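Local coordinates for protein hydrazine synthase subunit gamma (Candidatus Kuenenia stuttgartiensis, PDB 5C2V) that catalyses the three-electron reduction of nitric oxide to hydroxylamine, the first half-reaction of hydrazine synthesis, and carries two heme c groups, at residues T14-L18 against R44-F48; G158-R162 against Y310-L314; R213-F219 against G249-K254. One frame throughout, in Å; residues are numbered along the deposited sequence.

Overall arrangement
The three contacts are well separated, with centres about 33 Å (1 and 2), 34 Å (2 and 3) and 43 Å (1 and 3) apart, and contacts 1 and 3 lie on opposite sides of the chain's centre. Contact 1 lays an extended loop on helix 43-51, partly buried, through aromatic, CH-pi and cation-pi packing. Contact 2, also partly buried, sets a loop against the end of helix 301-312 through CH-pi and off-centre cation-pi packing of a lysine on a phenylalanine. Contact 3 is the buried one: both segments are loops, and hydrogen bonds, lacking across the other two, join them. In sequence it falls between the two halves of contact 2, yet their nearest atoms remain about 15 Å apart.

Contact 1 of 3, residues T14-L18 against R44-F48; sequences TWEPL and RYGQF
This is a loop-on-helix contact in the N-terminal part of the chain, where the extended segment 14-18 lies against helix 43-51. Pro17 and Tyr45 come closest, CA to CA 5.8 Å. Trp15 (chi1 t) points at the helix and offers a broad indole: Arg44, also t, points the edge of its guanidinium at one face in a cation-pi contact, NH1 3.1 Å from Trp15 CD2 and CZ 4.4 Å from the centroid of the five-membered ring, while Trp15 CH2 reaches Phe48 CB at 3.7 Å. Tyr45 (chi1 m) is sandwiched, with Trp15 NE1 over one face and Leu18 CD2 over the opposite one, a CH-pi contact 3.9 Å from the Tyr45 centroid. Pro17 puts CB 3.5 Å from Phe48 CD2. The side chain of Phe48 is about 12 Å from heme c. Arg44 also hydrogen-bonds the backbone oxygens of Tyr339 and Phe340 of the beta subunit, whose Leu320 packs on Pro17 and Phe48: an aromatic helix face at a subunit interface of hydrazine synthase.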
loop_
_atom_site.group_PDB
_atom_site.type_symbol
_atom_site.label_atom_id
_atom_site.label_comp_id
_atom_site.label_asym_id
_atom_site.label_seq_id
_atom_site.Cartn_x
_atom_site.Cartn_y
_atom_site.Cartn_z
ATOM N N THR C 14 -56.228 12.667 -18.611
ATOM C CA THR C 14 -54.814 12.446 -18.890
ATOM C C THR C 14 -54.151 13.701 -19.450
ATOM O O THR C 14 -54.725 14.395 -20.289
ATOM C CB THR C 14 -54.611 11.288 -19.885
ATOM O OG1 THR C 14 -55.350 11.554 -21.085
ATOM C CG2 THR C 14 -55.090 9.976 -19.283
ATOM N N TRP C 15 -52.944 13.990 -18.974
ATOM C CA TRP C 15 -52.192 15.146 -19.449
ATOM C C TRP C 15 -50.710 14.819 -19.611
ATOM O O TRP C 15 -50.073 14.309 -18.689
ATOM C CB TRP C 15 -52.368 16.326 -18.490
ATOM C CG TRP C 15 -51.736 17.599 -18.966
ATOM C CD1 TRP C 15 -52.309 18.554 -19.754
ATOM C CD2 TRP C 15 -50.410 18.062 -18.676
ATOM N NE1 TRP C 15 -51.423 19.580 -19.976
ATOM C CE2 TRP C 15 -50.252 19.303 -19.325
ATOM C CE3 TRP C 15 -49.344 17.548 -17.932
ATOM C CZ2 TRP C 15 -49.068 20.036 -19.252
ATOM C CZ3 TRP C 15 -48.171 18.277 -17.862
ATOM C CH2 TRP C 15 -48.043 19.508 -18.518
ATOM N N GLU C 16 -50.167 15.118 -20.787
ATOM C CA GLU C 16 -48.745 14.917 -21.050
ATOM C C GLU C 16 -48.080 16.236 -21.433
ATOM O O GLU C 16 -48.698 17.081 -22.081
ATOM C CB GLU C 16 -48.540 13.877 -22.154
ATOM C CG GLU C 16 -48.981 12.472 -21.776
ATOM C CD GLU C 16 -48.637 11.446 -22.839
ATOM O OE1 GLU C 16 -49.120 10.298 -22.738
ATOM O OE2 GLU C 16 -47.881 11.787 -23.773
ATOM N N PRO C 17 -46.814 16.418 -21.027
ATOM C CA PRO C 17 -46.080 17.657 -21.305
ATOM C C PRO C 17 -45.541 17.726 -22.730
ATOM O O PRO C 17 -45.731 16.793 -23.510
ATOM C CB PRO C 17 -44.932 17.608 -20.298
ATOM C CG PRO C 17 -44.679 16.154 -20.111
ATOM C CD PRO C 17 -46.026 15.486 -20.201
ATOM N N LEU C 18 -44.874 18.828 -23.056
ATOM C CA LEU C 18 -44.284 19.011 -24.377
ATOM C C LEU C 18 -43.032 18.155 -24.532
ATOM O O LEU C 18 -42.317 17.908 -23.563
ATOM C CB LEU C 18 -43.947 20.484 -24.618
ATOM C CG LEU C 18 -45.107 21.478 -24.535
ATOM C CD1 LEU C 18 -44.600 22.904 -24.664
ATOM C CD2 LEU C 18 -46.150 21.179 -25.600
ATOM N N ARG C 44 -50.099 25.752 -19.052
ATOM C CA ARG C 44 -49.907 24.631 -18.138
ATOM C C ARG C 44 -48.586 23.922 -18.422
ATOM O O ARG C 44 -47.874 23.525 -17.496
ATOM C CB ARG C 44 -51.073 23.646 -18.235
ATOM C CG ARG C 44 -51.197 22.729 -17.028
ATOM C CD ARG C 44 -52.502 21.951 -17.043
ATOM N NE ARG C 44 -52.794 21.357 -15.741
ATOM C CZ ARG C 44 -52.416 20.138 -15.372
ATOM N NH1 ARG C 44 -51.729 19.373 -16.208
ATOM N NH2 ARG C 44 -52.727 19.682 -14.166
ATOM N N TYR C 45 -48.269 23.768 -19.705
ATOM C CA TYR C 45 -46.982 23.221 -20.120
ATOM C C TYR C 45 -45.857 24.065 -19.537
ATOM O O TYR C 45 -44.848 23.543 -19.056
ATOM C CB TYR C 45 -46.874 23.175 -21.646
ATOM C CG TYR C 45 -47.952 22.363 -22.328
ATOM C CD1 TYR C 45 -47.888 20.976 -22.363
ATOM C CD2 TYR C 45 -49.029 22.984 -22.947
ATOM C CE1 TYR C 45 -48.870 20.230 -22.988
ATOM C CE2 TYR C 45 -50.016 22.247 -23.576
ATOM C CZ TYR C 45 -49.931 20.870 -23.593
ATOM O OH TYR C 45 -50.910 20.131 -24.217
ATOM N N GLY C 46 -46.051 25.380 -19.584
ATOM C CA GLY C 46 -45.109 26.320 -19.011
ATOM C C GLY C 46 -44.975 26.136 -17.514
ATOM O O GLY C 46 -43.879 26.256 -16.967
ATOM N N GLN C 47 -46.090 25.846 -16.848
ATOM C CA GLN C 47 -46.060 25.582 -15.414
ATOM C C GLN C 47 -45.243 24.325 -15.122
ATOM O O GLN C 47 -44.494 24.272 -14.141
ATOM C CB GLN C 47 -47.476 25.436 -14.852
ATOM C CG GLN C 47 -47.529 25.383 -13.330
ATOM C CD GLN C 47 -48.931 25.168 -12.796
ATOM O OE1 GLN C 47 -49.775 24.560 -13.456
ATOM N NE2 GLN C 47 -49.189 25.669 -11.593
ATOM N N PHE C 48 -45.384 23.317 -15.979
ATOM C CA PHE C 48 -44.615 22.086 -15.827
ATOM C C PHE C 48 -43.124 22.344 -15.994
ATOM O O PHE C 48 -42.323 21.938 -15.153
ATOM C CB PHE C 48 -45.070 21.023 -16.826
ATOM C CG PHE C 48 -44.245 19.767 -16.783
ATOM C CD1 PHE C 48 -44.376 18.870 -15.734
ATOM C CD2 PHE C 48 -43.330 19.488 -17.785
ATOM C CE1 PHE C 48 -43.614 17.717 -15.688
ATOM C CE2 PHE C 48 -42.566 18.335 -17.745
ATOM C CZ PHE C 48 -42.709 17.448 -16.695
#

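Contact 2 of 3, residues G158-R162 against Y310-L314; sequences GSPFR and YLKAL
Aromatic packing joins Phe161 and Lys312. Both side chains take chi1 m and set out toward the opposite segment, so the long aliphatic lysine lies across the ring: Lys312 CE is 3.6 Å from the Phe161 centroid, over the face, and NZ lies off-centre at 4.1 Å from it in a cation-pi contact. The flat ring suits both methylene and charge, and Met119 of the beta subunit packs on the same two residues. Apolar contact continues where Arg162 CD meets Ala313 CB at 3.8 Å, the small alanine leaving room for the arginine. Ser159 and Ala313 mark the closest backbone approach, CA to CA 5.4 Å, and the Ser159 methylene makes van der Waals contact with the Ala313 carbonyl, CB to O 3.3 Å.

Segment 310-314 ends the chain at the foot of helix 301-312, where Leu311 touches a heme c and the side chain of Leu314 is about 7 Å from it. Tyr310 stacks edge-to-face with Phe179 of helix 170-179, a meeting of the first and last helices of the second heme domain, consistent with a class I cytochrome c fold.

Among polar atoms, Arg162 NH1 comes within 2.8 Å of Ala313 O, but at a poor angle for a hydrogen bond. Backbone hydrogen bonds from Ala313 N to Tyr310 O (3.0 Å) and from Leu314 N to Leu311 O (3.2 Å) keep the C-terminal residues turning, while loop 158-162 is irregular.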
loop_
_atom_site.group_PDB
_atom_site.type_symbol
_atom_site.label_atom_id
_atom_site.label_comp_id
_atom_site.label_asym_id
_atom_site.label_seq_id
_atom_site.Cartn_x
_atom_site.Cartn_y
_atom_site.Cartn_z
ATOM N N GLY C 158 -52.739 40.526 -4.287
ATOM C CA GLY C 158 -53.462 41.535 -3.535
ATOM C C GLY C 158 -53.124 41.443 -2.058
ATOM O O GLY C 158 -52.802 40.367 -1.556
ATOM N N SER C 159 -53.208 42.570 -1.358
ATOM C CA SER C 159 -52.793 42.631 0.041
ATOM C C SER C 159 -53.870 42.144 1.010
ATOM O O SER C 159 -55.019 42.584 0.948
ATOM C CB SER C 159 -52.381 44.057 0.408
ATOM O OG SER C 159 -51.936 44.126 1.751
ATOM N N PRO C 160 -53.492 41.219 1.906
ATOM C CA PRO C 160 -54.310 40.652 2.988
ATOM C C PRO C 160 -54.596 41.625 4.132
ATOM O O PRO C 160 -55.488 41.376 4.944
ATOM C CB PRO C 160 -53.457 39.486 3.488
ATOM C CG PRO C 160 -52.062 39.901 3.195
ATOM C CD PRO C 160 -52.135 40.643 1.892
ATOM N N PHE C 161 -53.843 42.717 4.188
ATOM C CA PHE C 161 -53.791 43.577 5.368
ATOM C C PHE C 161 -54.860 44.670 5.385
ATOM O O PHE C 161 -54.822 45.572 6.222
ATOM C CB PHE C 161 -52.398 44.195 5.498
ATOM C CG PHE C 161 -51.336 43.195 5.853
ATOM C CD1 PHE C 161 -51.189 42.761 7.160
ATOM C CD2 PHE C 161 -50.496 42.676 4.881
ATOM C CE1 PHE C 161 -50.219 41.835 7.494
ATOM C CE2 PHE C 161 -49.524 41.750 5.209
ATOM C CZ PHE C 161 -49.386 41.330 6.517
ATOM N N ARG C 162 -55.808 44.586 4.459
ATOM C CA ARG C 162 -56.870 45.579 4.362
ATOM C C ARG C 162 -58.203 44.970 4.790
ATOM O O ARG C 162 -58.372 43.751 4.765
ATOM C CB ARG C 162 -56.976 46.125 2.937
ATOM C CG ARG C 162 -55.652 46.586 2.350
ATOM C CD ARG C 162 -55.849 47.744 1.386
ATOM N NE ARG C 162 -56.513 47.337 0.151
ATOM C CZ ARG C 162 -56.101 47.680 -1.066
ATOM N NH1 ARG C 162 -55.024 48.440 -1.211
ATOM N NH2 ARG C 162 -56.766 47.268 -2.136
ATOM N N TYR C 310 -48.955 51.326 4.884
ATOM C CA TYR C 310 -49.544 51.617 3.582
ATOM C C TYR C 310 -48.876 50.787 2.492
ATOM O O TYR C 310 -49.534 50.334 1.554
ATOM C CB TYR C 310 -49.435 53.107 3.255
ATOM C CG TYR C 310 -49.919 53.464 1.866
ATOM C CD1 TYR C 310 -51.255 53.319 1.517
ATOM C CD2 TYR C 310 -49.041 53.951 0.908
ATOM C CE1 TYR C 310 -51.702 53.646 0.249
ATOM C CE2 TYR C 310 -49.477 54.279 -0.360
ATOM C CZ TYR C 310 -50.808 54.126 -0.685
ATOM O OH TYR C 310 -51.241 54.454 -1.948
ATOM N N LEU C 311 -47.566 50.595 2.619
ATOM C CA LEU C 311 -46.835 49.727 1.703
ATOM C C LEU C 311 -47.353 48.296 1.800
ATOM O O LEU C 311 -47.491 47.604 0.792
ATOM C CB LEU C 311 -45.335 49.774 1.993
ATOM C CG LEU C 311 -44.617 51.063 1.588
ATOM C CD1 LEU C 311 -43.187 51.071 2.100
ATOM C CD2 LEU C 311 -44.648 51.232 0.078
ATOM N N LYS C 312 -47.655 47.867 3.022
ATOM C CA LYS C 312 -48.222 46.544 3.262
ATOM C C LYS C 312 -49.603 46.401 2.629
ATOM O O LYS C 312 -50.068 45.290 2.378
ATOM C CB LYS C 312 -48.314 46.264 4.764
ATOM C CG LYS C 312 -46.977 46.129 5.471
ATOM C CD LYS C 312 -47.168 45.981 6.974
ATOM C CE LYS C 312 -48.097 44.822 7.301
ATOM N NZ LYS C 312 -48.373 44.721 8.761
ATOM N N ALA C 313 -50.256 47.533 2.379
ATOM C CA ALA C 313 -51.615 47.538 1.849
ATOM C C ALA C 313 -51.641 47.427 0.328
ATOM O O ALA C 313 -52.700 47.229 -0.268
ATOM C CB ALA C 313 -52.347 48.796 2.297
ATOM N N LEU C 314 -50.475 47.552 -0.297
ATOM C CA LEU C 314 -50.385 47.492 -1.752
ATOM C C LEU C 314 -50.236 46.056 -2.242
ATOM O O LEU C 314 -50.934 45.630 -3.164
ATOM C CB LEU C 314 -49.216 48.341 -2.252
ATOM C CG LEU C 314 -49.227 49.807 -1.815
ATOM C CD1 LEU C 314 -48.079 50.570 -2.459
ATOM C CD2 LEU C 314 -50.562 50.457 -2.143
#

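Contact 3 of 3, residues R213-F219 against G249-K254; sequences RVGVNGF and GLDLVK
Phe219, Arg213 and Asp251 bury the most surface here. Arg213 and Asp251, CA atoms 5.1 Å apart, are joined by two hydrogen bonds: main chain to main chain, Asp251 N to Arg213 O at 2.7 Å, and amide to carboxylate, Arg213 N to Asp251 OD2 at 2.8 Å. Aspartate suits the place because its CA-to-CB bond points toward segment 213-219 and the short side chain puts OD2 where the Arg213 amide can donate to it; His272 NE2 also holds OD2. Arg213 CB lies 3.5 Å from Gly249 O, but the guanidinium leads away, to a salt bridge with Asp273 and a hydrogen bond to Val287 O; the Arg213 side chain lies about 6 Å from a heme c.

The chain then reverses in a type I beta turn from Gly215 to Gly218, closed by Gly218 N to Gly215 O at 3.1 Å; at phi 105° and psi -168° a CB on Gly218 would jam against the preceding carbonyl oxygen. This brings back Phe219 (chi1 t), with Lys254 CE over its ring face, 3.8 Å from the centroid, and Phe219 CZ edge-on 3.2 Å from Leu252 O. The side chain of Asp251 is about 4 Å from that of Ser87, a calcium ligand.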
loop_
_atom_site.group_PDB
_atom_site.type_symbol
_atom_site.label_atom_id
_atom_site.label_comp_id
_atom_site.label_asym_id
_atom_site.label_seq_id
_atom_site.Cartn_x
_atom_site.Cartn_y
_atom_site.Cartn_z
ATOM N N ARG C 213 -24.135 49.522 -4.982
ATOM C CA ARG C 213 -23.106 49.033 -4.072
ATOM C C ARG C 213 -21.723 49.209 -4.689
ATOM O O ARG C 213 -21.438 48.663 -5.754
ATOM C CB ARG C 213 -23.346 47.563 -3.722
ATOM C CG ARG C 213 -24.780 47.235 -3.326
ATOM C CD ARG C 213 -25.293 48.164 -2.240
ATOM N NE ARG C 213 -26.683 47.880 -1.895
ATOM C CZ ARG C 213 -27.457 48.692 -1.182
ATOM N NH1 ARG C 213 -26.978 49.845 -0.737
ATOM N NH2 ARG C 213 -28.710 48.351 -0.914
ATOM N N VAL C 214 -20.867 49.970 -4.015
ATOM C CA VAL C 214 -19.539 50.261 -4.544
ATOM C C VAL C 214 -18.430 49.785 -3.613
ATOM O O VAL C 214 -18.693 49.251 -2.535
ATOM C CB VAL C 214 -19.359 51.770 -4.797
ATOM C CG1 VAL C 214 -20.306 52.240 -5.889
ATOM C CG2 VAL C 214 -19.583 52.554 -3.513
ATOM N N GLY C 215 -17.187 49.987 -4.040
ATOM C CA GLY C 215 -16.035 49.566 -3.268
ATOM C C GLY C 215 -15.549 50.631 -2.308
ATOM O O GLY C 215 -16.093 51.735 -2.264
ATOM N N VAL C 216 -14.517 50.300 -1.540
ATOM C CA VAL C 216 -13.968 51.226 -0.557
ATOM C C VAL C 216 -13.287 52.410 -1.240
ATOM O O VAL C 216 -13.207 53.500 -0.676
ATOM C CB VAL C 216 -12.968 50.520 0.387
ATOM C CG1 VAL C 216 -13.673 49.436 1.188
ATOM C CG2 VAL C 216 -11.804 49.931 -0.398
ATOM N N ASN C 217 -12.795 52.189 -2.456
ATOM C CA ASN C 217 -12.174 53.253 -3.236
ATOM C C ASN C 217 -13.158 53.889 -4.218
ATOM O O ASN C 217 -12.778 54.730 -5.032
ATOM C CB ASN C 217 -10.948 52.727 -3.982
ATOM C CG ASN C 217 -9.916 53.808 -4.242
ATOM O OD1 ASN C 217 -9.896 54.838 -3.566
ATOM N ND2 ASN C 217 -9.049 53.579 -5.221
ATOM N N GLY C 218 -14.421 53.478 -4.143
ATOM C CA GLY C 218 -15.441 53.994 -5.039
ATOM C C GLY C 218 -15.855 53.014 -6.121
ATOM O O GLY C 218 -15.533 51.829 -6.050
ATOM N N PHE C 219 -16.593 53.512 -7.109
ATOM C CA PHE C 219 -17.106 52.688 -8.201
ATOM C C PHE C 219 -15.985 51.937 -8.918
ATOM O O PHE C 219 -14.898 52.479 -9.122
ATOM C CB PHE C 219 -17.882 53.560 -9.195
ATOM C CG PHE C 219 -18.640 52.779 -10.235
ATOM C CD1 PHE C 219 -19.652 51.907 -9.867
ATOM C CD2 PHE C 219 -18.354 52.936 -11.581
ATOM C CE1 PHE C 219 -20.354 51.194 -10.823
ATOM C CE2 PHE C 219 -19.053 52.226 -12.541
ATOM C CZ PHE C 219 -20.053 51.355 -12.161
ATOM N N GLY C 249 -21.168 44.519 -1.124
ATOM C CA GLY C 249 -21.305 44.151 -2.523
ATOM C C GLY C 249 -20.565 45.071 -3.479
ATOM O O GLY C 249 -20.182 46.184 -3.118
ATOM N N LEU C 250 -20.359 44.596 -4.704
ATOM C CA LEU C 250 -19.785 45.417 -5.760
ATOM C C LEU C 250 -20.677 45.373 -6.992
ATOM O O LEU C 250 -20.758 44.351 -7.664
ATOM C CB LEU C 250 -18.376 44.940 -6.117
ATOM C CG LEU C 250 -17.315 45.034 -5.023
ATOM C CD1 LEU C 250 -16.029 44.344 -5.451
ATOM C CD2 LEU C 250 -17.060 46.489 -4.697
ATOM N N ASP C 251 -21.320 46.494 -7.303
ATOM C CA ASP C 251 -22.234 46.558 -8.439
ATOM C C ASP C 251 -21.541 47.092 -9.686
ATOM O O ASP C 251 -20.668 47.955 -9.604
ATOM C CB ASP C 251 -23.449 47.426 -8.107
ATOM C CG ASP C 251 -24.419 46.741 -7.162
ATOM O OD1 ASP C 251 -24.384 45.497 -7.064
ATOM O OD2 ASP C 251 -25.226 47.454 -6.524
ATOM N N LEU C 252 -21.928 46.565 -10.842
ATOM C CA LEU C 252 -21.378 47.039 -12.106
ATOM C C LEU C 252 -22.114 48.284 -12.601
ATOM O O LEU C 252 -21.637 48.978 -13.497
ATOM C CB LEU C 252 -21.431 45.935 -13.164
ATOM C CG LEU C 252 -20.137 45.141 -13.370
ATOM C CD1 LEU C 252 -19.669 44.492 -12.075
ATOM C CD2 LEU C 252 -20.305 44.104 -14.472
ATOM N N VAL C 253 -23.277 48.562 -12.014
ATOM C CA VAL C 253 -24.058 49.747 -12.369
ATOM C C VAL C 253 -24.605 50.446 -11.126
ATOM O O VAL C 253 -24.812 49.814 -10.088
ATOM C CB VAL C 253 -25.239 49.399 -13.302
ATOM C CG1 VAL C 253 -24.740 48.808 -14.613
ATOM C CG2 VAL C 253 -26.201 48.447 -12.611
ATOM N N LYS C 254 -24.816 51.754 -11.228
ATOM C CA LYS C 254 -25.370 52.528 -10.120
ATOM C C LYS C 254 -26.887 52.701 -10.182
ATOM O O LYS C 254 -27.501 53.147 -9.213
ATOM C CB LYS C 254 -24.714 53.909 -10.067
ATOM C CG LYS C 254 -23.202 53.883 -10.154
ATOM C CD LYS C 254 -22.633 55.290 -10.115
ATOM C CE LYS C 254 -21.118 55.270 -10.192
ATOM N NZ LYS C 254 -20.542 56.637 -10.078
#